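Local coordinates for protein potential RNA-dependent RNA polymerase (Human picobirnavirus, PDB 5I62) that catalyses RNA-templated RNA synthesis from ribonucleoside triphosphates, probably serving both transcription and replication of the double-stranded RNA genome of the virus, at residues 181-187 and 200-206. Residues are numbered along the deposited sequence; the frame is centred on the assembly and turned at random.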
loop_
_atom_site.group_PDB
_atom_site.type_symbol
_atom_site.label_atom_id
_atom_site.label_comp_id
_atom_site.label_asym_id
_atom_site.label_seq_id
_atom_site.Cartn_x
_atom_site.Cartn_y
_atom_site.Cartn_z
ATOM N N ALA A 181 -4.228 -14.647 -16.208
ATOM C CA ALA A 181 -4.161 -15.048 -14.813
ATOM C C ALA A 181 -3.189 -14.138 -14.074
ATOM O O ALA A 181 -2.098 -13.846 -14.572
ATOM C CB ALA A 181 -3.734 -16.516 -14.670
ATOM N N ALA A 182 -3.581 -13.712 -12.873
ATOM C CA ALA A 182 -2.615 -13.112 -11.969
ATOM C C ALA A 182 -1.567 -14.155 -11.599
ATOM O O ALA A 182 -1.828 -15.358 -11.603
ATOM C CB ALA A 182 -3.286 -12.584 -10.697
ATOM N N VAL A 183 -0.376 -13.691 -11.278
ATOM C CA VAL A 183 0.684 -14.566 -10.792
ATOM C C VAL A 183 0.882 -14.304 -9.309
ATOM O O VAL A 183 0.952 -13.146 -8.884
ATOM C CB VAL A 183 1.987 -14.344 -11.578
ATOM C CG1 VAL A 183 3.163 -15.007 -10.872
ATOM C CG2 VAL A 183 1.834 -14.882 -13.015
ATOM N N LEU A 184 0.990 -15.382 -8.521
ATOM C CA LEU A 184 1.189 -15.272 -7.077
ATOM C C LEU A 184 2.550 -14.655 -6.790
ATOM O O LEU A 184 3.587 -15.261 -7.085
ATOM C CB LEU A 184 1.077 -16.634 -6.400
ATOM C CG LEU A 184 1.272 -16.599 -4.871
ATOM C CD1 LEU A 184 0.146 -15.828 -4.171
ATOM C CD2 LEU A 184 1.410 -17.991 -4.266
ATOM N N GLY A 185 2.543 -13.449 -6.220
ATOM C CA GLY A 185 3.735 -12.787 -5.742
ATOM C C GLY A 185 3.771 -12.689 -4.220
ATOM O O GLY A 185 2.889 -13.164 -3.504
ATOM N N TRP A 186 4.825 -12.045 -3.731
ATOM C CA TRP A 186 5.113 -12.066 -2.305
ATOM C C TRP A 186 5.781 -10.766 -1.889
ATOM O O TRP A 186 6.577 -10.202 -2.633
ATOM C CB TRP A 186 6.000 -13.264 -1.947
ATOM C CG TRP A 186 6.441 -13.299 -0.500
ATOM C CD1 TRP A 186 5.808 -13.926 0.530
ATOM C CD2 TRP A 186 7.622 -12.710 0.051
ATOM N NE1 TRP A 186 6.512 -13.748 1.698
ATOM C CE2 TRP A 186 7.634 -13.011 1.429
ATOM C CE3 TRP A 186 8.672 -11.961 -0.488
ATOM C CZ2 TRP A 186 8.657 -12.587 2.276
ATOM C CZ3 TRP A 186 9.691 -11.540 0.357
ATOM C CH2 TRP A 186 9.677 -11.858 1.721
ATOM N N ARG A 187 5.433 -10.296 -0.690
ATOM C CA ARG A 187 6.167 -9.235 -0.013
ATOM C C ARG A 187 6.300 -9.599 1.454
ATOM O O ARG A 187 5.347 -10.085 2.064
ATOM C CB ARG A 187 5.486 -7.858 -0.121
ATOM C CG ARG A 187 5.388 -7.308 -1.534
ATOM C CD ARG A 187 6.760 -7.088 -2.157
ATOM N NE ARG A 187 7.572 -6.141 -1.402
ATOM C CZ ARG A 187 7.455 -4.821 -1.501
ATOM N NH1 ARG A 187 6.546 -4.295 -2.317
ATOM N NH2 ARG A 187 8.241 -4.027 -0.781
ATOM N N GLN A 200 3.629 -12.615 5.720
ATOM C CA GLN A 200 3.701 -13.177 4.372
ATOM C C GLN A 200 2.605 -12.553 3.509
ATOM O O GLN A 200 1.514 -13.096 3.354
ATOM C CB GLN A 200 3.593 -14.700 4.429
ATOM C CG GLN A 200 4.583 -15.367 5.387
ATOM C CD GLN A 200 6.010 -15.287 4.884
ATOM O OE1 GLN A 200 6.302 -15.692 3.755
ATOM N NE2 GLN A 200 6.914 -14.790 5.730
ATOM N N ARG A 201 2.923 -11.407 2.904
ATOM C CA ARG A 201 1.925 -10.701 2.104
ATOM C C ARG A 201 1.741 -11.380 0.744
ATOM O O ARG A 201 2.710 -11.770 0.095
ATOM C CB ARG A 201 2.323 -9.240 1.907
ATOM C CG ARG A 201 2.268 -8.369 3.163
ATOM C CD ARG A 201 2.418 -6.873 2.807
ATOM N NE ARG A 201 1.856 -6.565 1.488
ATOM C CZ ARG A 201 2.466 -5.834 0.555
ATOM N NH1 ARG A 201 3.657 -5.297 0.798
ATOM N NH2 ARG A 201 1.880 -5.628 -0.618
ATOM N N VAL A 202 0.492 -11.519 0.314
ATOM C CA VAL A 202 0.178 -12.019 -1.013
ATOM C C VAL A 202 0.090 -10.835 -1.963
ATOM O O VAL A 202 -0.563 -9.832 -1.656
ATOM C CB VAL A 202 -1.130 -12.824 -1.008
ATOM C CG1 VAL A 202 -1.564 -13.139 -2.426
ATOM C CG2 VAL A 202 -0.975 -14.096 -0.198
ATOM N N VAL A 203 0.779 -10.932 -3.100
ATOM C CA VAL A 203 0.661 -9.958 -4.177
ATOM C C VAL A 203 0.015 -10.651 -5.369
ATOM O O VAL A 203 0.453 -11.735 -5.767
ATOM C CB VAL A 203 2.026 -9.362 -4.577
ATOM C CG1 VAL A 203 1.844 -8.340 -5.707
ATOM C CG2 VAL A 203 2.686 -8.712 -3.383
ATOM N N TRP A 204 -1.021 -10.029 -5.928
ATOM C CA TRP A 204 -1.620 -10.467 -7.183
ATOM C C TRP A 204 -0.945 -9.690 -8.313
ATOM O O TRP A 204 -1.248 -8.521 -8.544
ATOM C CB TRP A 204 -3.129 -10.246 -7.177
ATOM C CG TRP A 204 -3.885 -11.120 -6.212
ATOM C CD1 TRP A 204 -3.782 -11.132 -4.847
ATOM C CD2 TRP A 204 -4.840 -12.131 -6.551
ATOM N NE1 TRP A 204 -4.630 -12.080 -4.317
ATOM C CE2 TRP A 204 -5.277 -12.717 -5.342
ATOM C CE3 TRP A 204 -5.360 -12.606 -7.760
ATOM C CZ2 TRP A 204 -6.218 -13.742 -5.309
ATOM C CZ3 TRP A 204 -6.297 -13.618 -7.727
ATOM C CH2 TRP A 204 -6.710 -14.186 -6.508
ATOM N N MET A 205 -0.011 -10.333 -9.014
ATOM C CA MET A 205 0.733 -9.676 -10.092
ATOM C C MET A 205 -0.101 -9.806 -11.365
ATOM O O MET A 205 -0.221 -10.891 -11.931
ATOM C CB MET A 205 2.118 -10.301 -10.248
ATOM C CG MET A 205 3.042 -10.051 -9.063
ATOM S SD MET A 205 4.561 -11.035 -9.214
ATOM C CE MET A 205 5.428 -10.484 -7.775
ATOM N N PHE A 206 -0.707 -8.696 -11.797
ATOM C CA PHE A 206 -1.729 -8.706 -12.836
ATOM C C PHE A 206 -1.109 -8.711 -14.227
ATOM O O PHE A 206 -0.021 -8.181 -14.420
ATOM C CB PHE A 206 -2.631 -7.479 -12.712
ATOM C CG PHE A 206 -3.838 -7.689 -11.849
ATOM C CD1 PHE A 206 -3.711 -8.195 -10.571
ATOM C CD2 PHE A 206 -5.100 -7.381 -12.315
ATOM C CE1 PHE A 206 -4.815 -8.381 -9.756
ATOM C CE2 PHE A 206 -6.221 -7.560 -11.506
ATOM C CZ PHE A 206 -6.070 -8.070 -10.223
HETATM O O HOH W 1 -0.272 -11.910 -14.480
#
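Met205 lies across Gly185, with its methyl CE 3.5 Å from Gly185 CA. The thioether is extended beyond CG (chi2 171°), which carries the methyl over the glycine backbone. The strands come close here: Gly185 and Val203 form a hydrogen-bonded pair with CA atoms 4.5 Å apart. Gly185 N donates to Val203 O at 2.7 Å. The return bond, from Val203 N to Gly185 O, reaches the acceptor from well above its carbonyl plane, and Arg88 also binds that oxygen. Val183 and Met205 form the next hydrogen-bonded pair. Beside it a water donates to both Ala181 O and Met205 O.

The face carrying Leu184, Trp186, Val202 and Trp204 is buried. Leu184 CD1 meets Val202 CG1 at 3.6 Å, the two side chains crossing at about a right angle. At the end of the ladder beside this face, Ala182 CB touches Trp204 CE3. Helix 89-97 packs on this face. Trp186 NE1 donates to Gln200 OE1 at 2.8 Å, from above the amide plane, with a bent N-H...O angle of 143°. Gln200 OE1 also accepts from Leu83 N, so two donors hold it.

The solvent side is looser. Arg187 and Arg201 run alongside each other, pointing the same way. Arg187 CB sits over one face of the Arg201 guanidinium, 3.3 Å from Arg201 NH1. The two guanidinium planes are 56° apart, and Arg187 forms a salt bridge with Glu430.

These strands form an antiparallel beta hairpin in a mixed sheet of the viral RNA-dependent RNA polymerase, where strand 306-309 pairs in parallel with strand 176-189. Six backbone hydrogen bonds join the hairpin strands. The Glu430 carboxylate probably offsets part of the positive charge of the arginine pair, while the buried indole N-H is satisfied within the hairpin by Gln200.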